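Local coordinates for zona occludens toxin N-terminal domain-containing protein (Neisseria meningitidis MC58, PDB 2R2A) that is of unknown function but, as the P-loop NTPase-like N-terminal domain of a zonula occludens toxin-type membrane protein, probably binds a nucleotide, at residues C8-T13 and L20-M25; S16-K21 and V93-D98; K42-I47 and E79-P84. All blocks are in the same frame, centred on the assembly; numbering follows the deposited sequence.

Contacts 1 and 2 lie side by side around the probable phosphate-binding loop, their centres about 6 Å apart, and share L20 and K21 of helix 18-28. Contact 1 packs that helix on the strand leading into the loop; contact 2 turns the helix start and a bound sulfate toward the end of strand 90-93. K18 ties the two together, its NZ lying 2.9 Å from G12 O in a probable hydrogen bond. Contact 3 is farther off, its centre about 18 Å from that of contact 2, in the half of the sheet around strand 43-45. It still reaches the site indirectly: N46 OD1 lies 2.7 Å from D94 N, a probable hydrogen bond.

Contact 1 (C8-T13 and L20-M25); sequences CLITGT and LKMVSM
I10 presents the end of its side chain to two selenomethionines, M22 and M25, about one turn apart on helix 18-28. The outermost methyl, CD1, does the touching: it sits 3.9 Å from M22 SE and 4.1 Å from M25 SE, so both selenium atoms bear on a single carbon. With CG1 anti to the carbonyl carbon (chi1 -62°) and the chain extended beyond it, CD1 reaches well out from the strand. M22 arrives across the isoleucine, its side chain at about a right angle to that of I10 and bent at its last two torsions. M25 instead runs alongside in the opposite direction, straight as far as the selenium and turned only at the terminal methyl. They also set out differently, for CB of M25 leaves the helix toward the strand whereas that of M22 leaves to one side. All three side chains are buried.

The backbones stay well apart, with I10 CA and M22 CA 8.3 Å from each other, and no hydrogen bond links them; the join is wholly apolar. Strand 7-11, the loop that follows it and helix 18-28 form the strand-loop-helix unit of a P-loop fold, with G12 at the start of what is probably the Walker A loop. The contact therefore closes the interior between the first strand and the first helix, just behind the loop. Strand 7-11 runs between strands 125-130 and 144-152, and the two selenomethionines reach both neighbours: M22 also touches F127, and M25 touches Y148.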
loop_
_atom_site.group_PDB
_atom_site.type_symbol
_atom_site.label_atom_id
_atom_site.label_comp_id
_atom_site.label_asym_id
_atom_site.label_seq_id
_atom_site.Cartn_x
_atom_site.Cartn_y
_atom_site.Cartn_z
ATOM N N CYS A 8 4.769 -3.798 -0.648
ATOM C CA CYS A 8 5.206 -3.262 0.634
ATOM C C CYS A 8 3.981 -3.116 1.531
ATOM O O CYS A 8 2.951 -2.545 1.117
ATOM C CB CYS A 8 5.866 -1.898 0.418
ATOM S SG CYS A 8 6.312 -1.056 1.967
ATOM N N LEU A 9 4.111 -3.598 2.766
ATOM C CA LEU A 9 3.049 -3.510 3.776
ATOM C C LEU A 9 3.411 -2.487 4.877
ATOM O O LEU A 9 4.546 -2.498 5.396
ATOM C CB LEU A 9 2.821 -4.889 4.375
ATOM C CG LEU A 9 1.889 -5.031 5.584
ATOM C CD1 LEU A 9 0.448 -4.586 5.271
ATOM C CD2 LEU A 9 1.879 -6.480 6.086
ATOM N N ILE A 10 2.472 -1.606 5.230
ATOM C CA ILE A 10 2.696 -0.701 6.328
ATOM C C ILE A 10 1.556 -0.928 7.337
ATOM O O ILE A 10 0.380 -0.806 6.992
ATOM C CB ILE A 10 2.770 0.749 5.890
ATOM C CG1 ILE A 10 3.944 1.023 4.904
ATOM C CG2 ILE A 10 2.926 1.613 7.170
ATOM C CD1 ILE A 10 3.762 2.355 4.069
ATOM N N THR A 11 1.866 -1.204 8.599
ATOM C CA THR A 11 0.839 -1.441 9.589
ATOM C C THR A 11 1.086 -0.596 10.841
ATOM O O THR A 11 2.182 -0.002 10.997
ATOM C CB THR A 11 0.723 -2.965 10.001
ATOM O OG1 THR A 11 2.001 -3.450 10.493
ATOM C CG2 THR A 11 0.304 -3.777 8.738
ATOM N N GLY A 12 0.058 -0.530 11.667
ATOM C CA GLY A 12 0.079 0.289 12.895
ATOM C C GLY A 12 -1.316 0.785 13.206
ATOM O O GLY A 12 -2.197 0.805 12.351
ATOM N N THR A 13 -1.543 1.089 14.474
ATOM C CA THR A 13 -2.877 1.508 14.911
ATOM C C THR A 13 -3.264 2.872 14.278
ATOM O O THR A 13 -2.388 3.644 13.820
ATOM C CB THR A 13 -2.905 1.686 16.458
ATOM O OG1 THR A 13 -2.011 2.726 16.830
ATOM C CG2 THR A 13 -2.497 0.438 17.181
ATOM N N LEU A 20 1.137 9.565 6.873
ATOM C CA LEU A 20 2.233 10.573 6.754
ATOM C C LEU A 20 3.563 9.922 6.395
ATOM O O LEU A 20 4.320 10.479 5.609
ATOM C CB LEU A 20 2.408 11.340 8.059
ATOM C CG LEU A 20 1.285 12.318 8.387
ATOM C CD1 LEU A 20 1.509 12.762 9.781
ATOM C CD2 LEU A 20 1.325 13.492 7.400
ATOM N N LYS A 21 3.851 8.736 6.955
ATOM C CA LYS A 21 5.043 8.007 6.495
ATOM C C LYS A 21 4.976 7.690 4.982
ATOM O O LYS A 21 5.960 7.864 4.252
ATOM C CB LYS A 21 5.275 6.740 7.337
ATOM C CG LYS A 21 6.508 5.931 6.914
ATOM C CD LYS A 21 7.763 6.808 7.133
ATOM C CE LYS A 21 9.052 6.135 6.693
ATOM N NZ LYS A 21 10.135 7.154 7.031
HETATM N N MSE A 22 3.825 7.216 4.524
HETATM C CA MSE A 22 3.627 6.939 3.090
HETATM C C MSE A 22 3.884 8.181 2.224
HETATM O O MSE A 22 4.651 8.124 1.257
HETATM C CB MSE A 22 2.233 6.347 2.864
HETATM C CG MSE A 22 1.924 5.922 1.405
HETATM SE SE MSE A 22 2.966 4.353 0.867
HETATM C CE MSE A 22 4.249 5.159 -0.436
ATOM N N VAL A 23 3.242 9.298 2.569
ATOM C CA VAL A 23 3.467 10.568 1.837
ATOM C C VAL A 23 4.947 11.006 1.892
ATOM O O VAL A 23 5.516 11.473 0.899
ATOM C CB VAL A 23 2.530 11.694 2.354
ATOM C CG1 VAL A 23 2.762 13.031 1.567
ATOM C CG2 VAL A 23 1.040 11.252 2.315
ATOM N N SER A 24 5.580 10.827 3.049
ATOM C CA SER A 24 7.013 11.107 3.214
ATOM C C SER A 24 7.855 10.291 2.214
ATOM O O SER A 24 8.815 10.795 1.604
ATOM C CB SER A 24 7.434 10.803 4.666
ATOM O OG SER A 24 8.681 11.400 4.991
HETATM N N MSE A 25 7.490 9.020 2.032
HETATM C CA MSE A 25 8.148 8.156 1.032
HETATM C C MSE A 25 7.919 8.644 -0.375
HETATM O O MSE A 25 8.846 8.688 -1.195
HETATM C CB MSE A 25 7.670 6.703 1.198
HETATM C CG MSE A 25 8.100 6.150 2.560
HETATM SE SE MSE A 25 7.161 4.485 3.074
HETATM C CE MSE A 25 8.177 3.417 1.860
#

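Contact 2 (S16-K21 and V93-D98); sequences SGKTLK and VDEAQD. With SO4 (sulfate ion), chain C.
T19 and D94 face each other at about a right angle without direct bonding, T19 OG1 standing 4.2 Å from D94 OD2. Beside them K18 CE comes within 4.4 Å of E95 OE2. The tight part lies on the helix side, where a sulfate, probably from the crystallisation liquor, is wrapped by backbone amides. K18 N (2.9 Å to O4) and T19 N (3.0 Å to O3) each give a nearly straight bond, N-H...O 166°, whereas G17 N divides itself between O2 and O4 at poorer angles; G15 N completes the cradle. K18 bends at its last two torsions, which folds NZ back to bond O4 at 2.8 Å, and NZ also bonds G12 O.

Across the gap water does the work. One molecule accepts from K18 NZ and donates to E95 OE2; another joins T19 OG1 to D94 OD2, and a third lies among T19 OG1, D94 OD1 and sulfate O3. The acidic groups thus face the anion site through solvent. E95 OE1 is held by Q131 NE2 and by Q97 NE2, which meets it at 2.8 Å from above the carboxylate plane.

This arrangement is consistent with a Walker A loop opposite a Walker B-like aspartate and glutamate, the sulfate lying where a nucleotide phosphate would be expected. Helix 18-28 starts at the anion, its first amides turned to it, with G17 as N-cap, and segment V93-D98 leaves the end of strand 90-93. Strand 125-130 runs between that strand and strand 7-11, and its L129 packs against both K18 and D94.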
loop_
_atom_site.group_PDB
_atom_site.type_symbol
_atom_site.label_atom_id
_atom_site.label_comp_id
_atom_site.label_asym_id
_atom_site.label_seq_id
_atom_site.Cartn_x
_atom_site.Cartn_y
_atom_site.Cartn_z
ATOM N N SER A 16 -1.128 6.339 14.355
ATOM C CA SER A 16 0.310 6.036 14.514
ATOM C C SER A 16 1.172 6.747 13.470
ATOM O O SER A 16 2.382 6.828 13.617
ATOM C CB SER A 16 0.560 4.505 14.471
ATOM O OG SER A 16 0.242 3.978 13.189
ATOM N N GLY A 17 0.571 7.200 12.369
ATOM C CA GLY A 17 1.277 7.958 11.317
ATOM C C GLY A 17 1.638 7.182 10.056
ATOM O O GLY A 17 2.645 7.479 9.389
ATOM N N LYS A 18 0.798 6.225 9.688
ATOM C CA LYS A 18 1.062 5.404 8.530
ATOM C C LYS A 18 0.928 6.260 7.256
ATOM O O LYS A 18 1.782 6.191 6.381
ATOM C CB LYS A 18 0.083 4.203 8.448
ATOM C CG LYS A 18 0.137 3.161 9.581
ATOM C CD LYS A 18 -0.905 2.007 9.306
ATOM C CE LYS A 18 -2.380 2.500 9.231
ATOM N NZ LYS A 18 -2.849 3.000 10.587
ATOM N N THR A 19 -0.150 7.052 7.149
ATOM C CA THR A 19 -0.337 7.845 5.945
ATOM C C THR A 19 0.772 8.892 5.793
ATOM O O THR A 19 1.292 9.082 4.693
ATOM C CB THR A 19 -1.735 8.528 5.871
ATOM O OG1 THR A 19 -2.738 7.517 5.836
ATOM C CG2 THR A 19 -1.864 9.330 4.576
ATOM N N LEU A 20 1.137 9.565 6.873
ATOM C CA LEU A 20 2.233 10.573 6.754
ATOM C C LEU A 20 3.563 9.922 6.395
ATOM O O LEU A 20 4.320 10.479 5.609
ATOM C CB LEU A 20 2.408 11.340 8.059
ATOM C CG LEU A 20 1.285 12.318 8.387
ATOM C CD1 LEU A 20 1.509 12.762 9.781
ATOM C CD2 LEU A 20 1.325 13.492 7.400
ATOM N N LYS A 21 3.851 8.736 6.955
ATOM C CA LYS A 21 5.043 8.007 6.495
ATOM C C LYS A 21 4.976 7.690 4.982
ATOM O O LYS A 21 5.960 7.864 4.252
ATOM C CB LYS A 21 5.275 6.740 7.337
ATOM C CG LYS A 21 6.508 5.931 6.914
ATOM C CD LYS A 21 7.763 6.808 7.133
ATOM C CE LYS A 21 9.052 6.135 6.693
ATOM N NZ LYS A 21 10.135 7.154 7.031
ATOM N N VAL A 93 -2.933 1.490 -1.334
ATOM C CA VAL A 93 -4.295 1.228 -0.901
ATOM C C VAL A 93 -4.299 1.424 0.607
ATOM O O VAL A 93 -3.646 0.690 1.340
ATOM C CB VAL A 93 -4.760 -0.182 -1.333
ATOM C CG1 VAL A 93 -6.104 -0.513 -0.728
ATOM C CG2 VAL A 93 -4.872 -0.268 -2.899
ATOM N N ASP A 94 -4.991 2.449 1.063
ATOM C CA ASP A 94 -5.155 2.663 2.499
ATOM C C ASP A 94 -6.321 1.769 3.005
ATOM O O ASP A 94 -7.341 1.559 2.292
ATOM C CB ASP A 94 -5.416 4.149 2.770
ATOM C CG ASP A 94 -5.391 4.480 4.251
ATOM O OD1 ASP A 94 -4.607 3.840 4.976
ATOM O OD2 ASP A 94 -6.142 5.369 4.690
ATOM N N GLU A 95 -6.178 1.258 4.219
ATOM C CA GLU A 95 -7.170 0.332 4.826
ATOM C C GLU A 95 -7.459 -0.796 3.832
ATOM O O GLU A 95 -8.594 -1.027 3.429
ATOM C CB GLU A 95 -8.456 1.072 5.269
ATOM C CG GLU A 95 -8.253 2.008 6.527
ATOM C CD GLU A 95 -7.713 1.287 7.824
ATOM O OE1 GLU A 95 -8.425 0.508 8.469
ATOM O OE2 GLU A 95 -6.542 1.511 8.202
ATOM N N ALA A 96 -6.391 -1.483 3.442
ATOM C CA ALA A 96 -6.414 -2.430 2.349
ATOM C C ALA A 96 -7.297 -3.648 2.576
ATOM O O ALA A 96 -7.538 -4.394 1.620
ATOM C CB ALA A 96 -4.975 -2.898 2.036
ATOM N N GLN A 97 -7.698 -3.906 3.833
ATOM C CA GLN A 97 -8.597 -5.006 4.136
ATOM C C GLN A 97 -9.944 -4.820 3.440
ATOM O O GLN A 97 -10.688 -5.763 3.308
ATOM C CB GLN A 97 -8.790 -5.204 5.670
ATOM C CG GLN A 97 -9.566 -4.139 6.428
ATOM C CD GLN A 97 -8.738 -2.909 6.850
ATOM O OE1 GLN A 97 -7.657 -2.682 6.359
ATOM N NE2 GLN A 97 -9.282 -2.116 7.768
ATOM N N ASP A 98 -10.214 -3.609 2.954
ATOM C CA ASP A 98 -11.425 -3.329 2.164
ATOM C C ASP A 98 -11.382 -3.942 0.763
ATOM O O ASP A 98 -12.441 -4.114 0.131
ATOM C CB ASP A 98 -11.641 -1.811 2.051
ATOM C CG ASP A 98 -11.991 -1.186 3.386
ATOM O OD1 ASP A 98 -12.323 -1.942 4.340
ATOM O OD2 ASP A 98 -11.922 0.047 3.509
HETATM S S SO4 C . -2.566 6.761 10.492
HETATM O O1 SO4 C . -3.912 6.409 10.738
HETATM O O2 SO4 C . -2.122 7.871 11.273
HETATM O O3 SO4 C . -2.495 7.030 9.066
HETATM O O4 SO4 C . -1.742 5.602 10.842
HETATM O O HOH W 1 -5.585 3.172 10.276
HETATM O O HOH W 2 -3.348 5.082 7.014
HETATM O O HOH W 3 -5.265 7.771 5.112
#

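Contact 3 (K42-I47 and E79-P84); sequences KVFTNI and EWIKKP
F44 holds its CG anti to its own carbonyl carbon (chi1 -65°), sending the phenyl ring out from strand 43-45, while W80 takes the less common setting with CG between backbone N and carbonyl carbon (chi1 53°), which swings the indole back toward that strand. The side chains run antiparallel and meet as an edge-to-face pair, well tilted from perpendicular, with planes at 51° and the centroids of the phenyl and the indole six-membered ring 4.8 Å apart. W80 supplies the edge: its CZ3 stands over the centre of the F44 ring, 3.5 Å above the plane, and its closest approach is 3.6 Å to F44 CE2. I81 adds a looser touch, its CD1 lying 4.3 Å from F44 CE1.

W80 and I81 open a type I turn that runs from W80 to K83. This connection belongs to the crossover from the edge strand 72-73 to strand 90-93, and the contact seats it on the sheet as it passes strands 55-58 and 43-45. L72 and I57 each touch both F44 and W80, widening the apolar layer.

The indole NE1 points its hydrogen at S73 O, so the polar part of W80 is satisfied away from the phenyl and its carbon edge is left to meet F44. Such a pairing sets the slightly positive rim of one ring against the electron-rich face of the other, and with no hydrogen bond between the segments it implies cohesion by dispersion and weak ring electrostatics.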
loop_
_atom_site.group_PDB
_atom_site.type_symbol
_atom_site.label_atom_id
_atom_site.label_comp_id
_atom_site.label_asym_id
_atom_site.label_seq_id
_atom_site.Cartn_x
_atom_site.Cartn_y
_atom_site.Cartn_z
ATOM N N LYS A 42 2.565 6.697 -12.903
ATOM C CA LYS A 42 1.187 6.964 -12.534
ATOM C C LYS A 42 0.915 6.331 -11.164
ATOM O O LYS A 42 1.352 5.207 -10.920
ATOM C CB LYS A 42 0.256 6.357 -13.581
ATOM C CG LYS A 42 -1.200 6.630 -13.350
ATOM C CD LYS A 42 -2.037 6.232 -14.599
ATOM C CE LYS A 42 -3.473 6.750 -14.461
ATOM N NZ LYS A 42 -4.446 6.207 -15.487
ATOM N N VAL A 43 0.230 7.067 -10.284
ATOM C CA VAL A 43 -0.129 6.613 -8.921
ATOM C C VAL A 43 -1.659 6.414 -8.797
ATOM O O VAL A 43 -2.431 7.309 -9.129
ATOM C CB VAL A 43 0.384 7.608 -7.838
ATOM C CG1 VAL A 43 0.011 7.148 -6.396
ATOM C CG2 VAL A 43 1.916 7.781 -7.920
ATOM N N PHE A 44 -2.083 5.224 -8.386
ATOM C CA PHE A 44 -3.500 4.958 -8.087
ATOM C C PHE A 44 -3.609 4.889 -6.582
ATOM O O PHE A 44 -2.823 4.186 -5.941
ATOM C CB PHE A 44 -3.949 3.620 -8.695
ATOM C CG PHE A 44 -3.917 3.600 -10.218
ATOM C CD1 PHE A 44 -2.827 3.072 -10.904
ATOM C CD2 PHE A 44 -5.006 4.076 -10.938
ATOM C CE1 PHE A 44 -2.807 3.044 -12.316
ATOM C CE2 PHE A 44 -4.996 4.070 -12.352
ATOM C CZ PHE A 44 -3.892 3.547 -13.029
ATOM N N THR A 45 -4.552 5.613 -5.997
ATOM C CA THR A 45 -4.706 5.520 -4.550
ATOM C C THR A 45 -6.090 5.902 -4.111
ATOM O O THR A 45 -6.831 6.513 -4.874
ATOM C CB THR A 45 -3.609 6.331 -3.785
ATOM O OG1 THR A 45 -3.657 6.050 -2.377
ATOM C CG2 THR A 45 -3.732 7.836 -4.037
ATOM N N ASN A 46 -6.447 5.501 -2.887
ATOM C CA ASN A 46 -7.696 5.931 -2.251
ATOM C C ASN A 46 -7.418 6.950 -1.132
ATOM O O ASN A 46 -8.342 7.338 -0.423
ATOM C CB ASN A 46 -8.508 4.720 -1.707
ATOM C CG ASN A 46 -7.766 3.940 -0.623
ATOM O OD1 ASN A 46 -6.543 3.813 -0.655
ATOM N ND2 ASN A 46 -8.518 3.401 0.353
ATOM N N ILE A 47 -6.150 7.352 -0.943
ATOM C CA ILE A 47 -5.818 8.289 0.134
ATOM C C ILE A 47 -6.407 9.669 -0.151
ATOM O O ILE A 47 -6.146 10.225 -1.204
ATOM C CB ILE A 47 -4.308 8.422 0.361
ATOM C CG1 ILE A 47 -3.736 7.116 0.986
ATOM C CG2 ILE A 47 -4.007 9.557 1.337
ATOM C CD1 ILE A 47 -2.250 7.069 0.884
ATOM N N GLU A 79 -8.499 -6.256 -13.936
ATOM C CA GLU A 79 -8.874 -5.934 -15.314
ATOM C C GLU A 79 -8.064 -4.736 -15.824
ATOM O O GLU A 79 -7.174 -4.905 -16.664
ATOM C CB GLU A 79 -10.380 -5.667 -15.440
ATOM C CG GLU A 79 -11.281 -6.903 -15.331
ATOM C CD GLU A 79 -12.736 -6.637 -15.764
ATOM O OE1 GLU A 79 -13.601 -7.522 -15.581
ATOM O OE2 GLU A 79 -13.019 -5.543 -16.305
ATOM N N TRP A 80 -8.375 -3.538 -15.327
ATOM C CA TRP A 80 -7.748 -2.309 -15.808
ATOM C C TRP A 80 -6.234 -2.156 -15.573
ATOM O O TRP A 80 -5.600 -1.375 -16.280
ATOM C CB TRP A 80 -8.473 -1.068 -15.277
ATOM C CG TRP A 80 -8.665 -0.984 -13.782
ATOM C CD1 TRP A 80 -9.757 -1.406 -13.083
ATOM C CD2 TRP A 80 -7.771 -0.392 -12.805
ATOM N NE1 TRP A 80 -9.599 -1.142 -11.744
ATOM C CE2 TRP A 80 -8.399 -0.517 -11.543
ATOM C CE3 TRP A 80 -6.506 0.222 -12.877
ATOM C CZ2 TRP A 80 -7.812 -0.045 -10.352
ATOM C CZ3 TRP A 80 -5.919 0.685 -11.694
ATOM C CH2 TRP A 80 -6.572 0.539 -10.443
ATOM N N ILE A 81 -5.661 -2.852 -14.583
ATOM C CA ILE A 81 -4.213 -2.764 -14.325
ATOM C C ILE A 81 -3.352 -3.297 -15.497
ATOM O O ILE A 81 -2.177 -2.909 -15.639
ATOM C CB ILE A 81 -3.778 -3.386 -12.956
ATOM C CG1 ILE A 81 -2.523 -2.700 -12.411
ATOM C CG2 ILE A 81 -3.493 -4.866 -13.073
ATOM C CD1 ILE A 81 -2.721 -1.267 -11.867
ATOM N N LYS A 82 -3.942 -4.157 -16.330
ATOM C CA LYS A 82 -3.218 -4.797 -17.434
ATOM C C LYS A 82 -3.214 -3.958 -18.712
ATOM O O LYS A 82 -2.523 -4.291 -19.695
ATOM C CB LYS A 82 -3.736 -6.222 -17.672
ATOM C CG LYS A 82 -4.026 -6.918 -16.340
ATOM C CD LYS A 82 -3.759 -8.414 -16.308
ATOM C CE LYS A 82 -3.661 -8.856 -14.820
ATOM N NZ LYS A 82 -4.127 -10.255 -14.565
ATOM N N LYS A 83 -3.965 -2.857 -18.702
ATOM C CA LYS A 83 -4.018 -2.003 -19.885
ATOM C C LYS A 83 -2.858 -1.030 -20.009
ATOM O O LYS A 83 -2.490 -0.373 -19.028
ATOM C CB LYS A 83 -5.386 -1.334 -20.069
ATOM C CG LYS A 83 -5.810 -0.254 -19.102
ATOM C CD LYS A 83 -7.306 0.025 -19.376
ATOM C CE LYS A 83 -7.946 0.890 -18.297
ATOM N NZ LYS A 83 -9.428 0.627 -18.203
ATOM N N PRO A 84 -2.267 -0.947 -21.230
ATOM C CA PRO A 84 -1.058 -0.196 -21.552
ATOM C C PRO A 84 -0.814 1.121 -20.819
ATOM O O PRO A 84 0.316 1.374 -20.433
ATOM C CB PRO A 84 -1.190 0.073 -23.072
ATOM C CG PRO A 84 -2.325 -0.787 -23.559
ATOM C CD PRO A 84 -2.744 -1.678 -22.419
#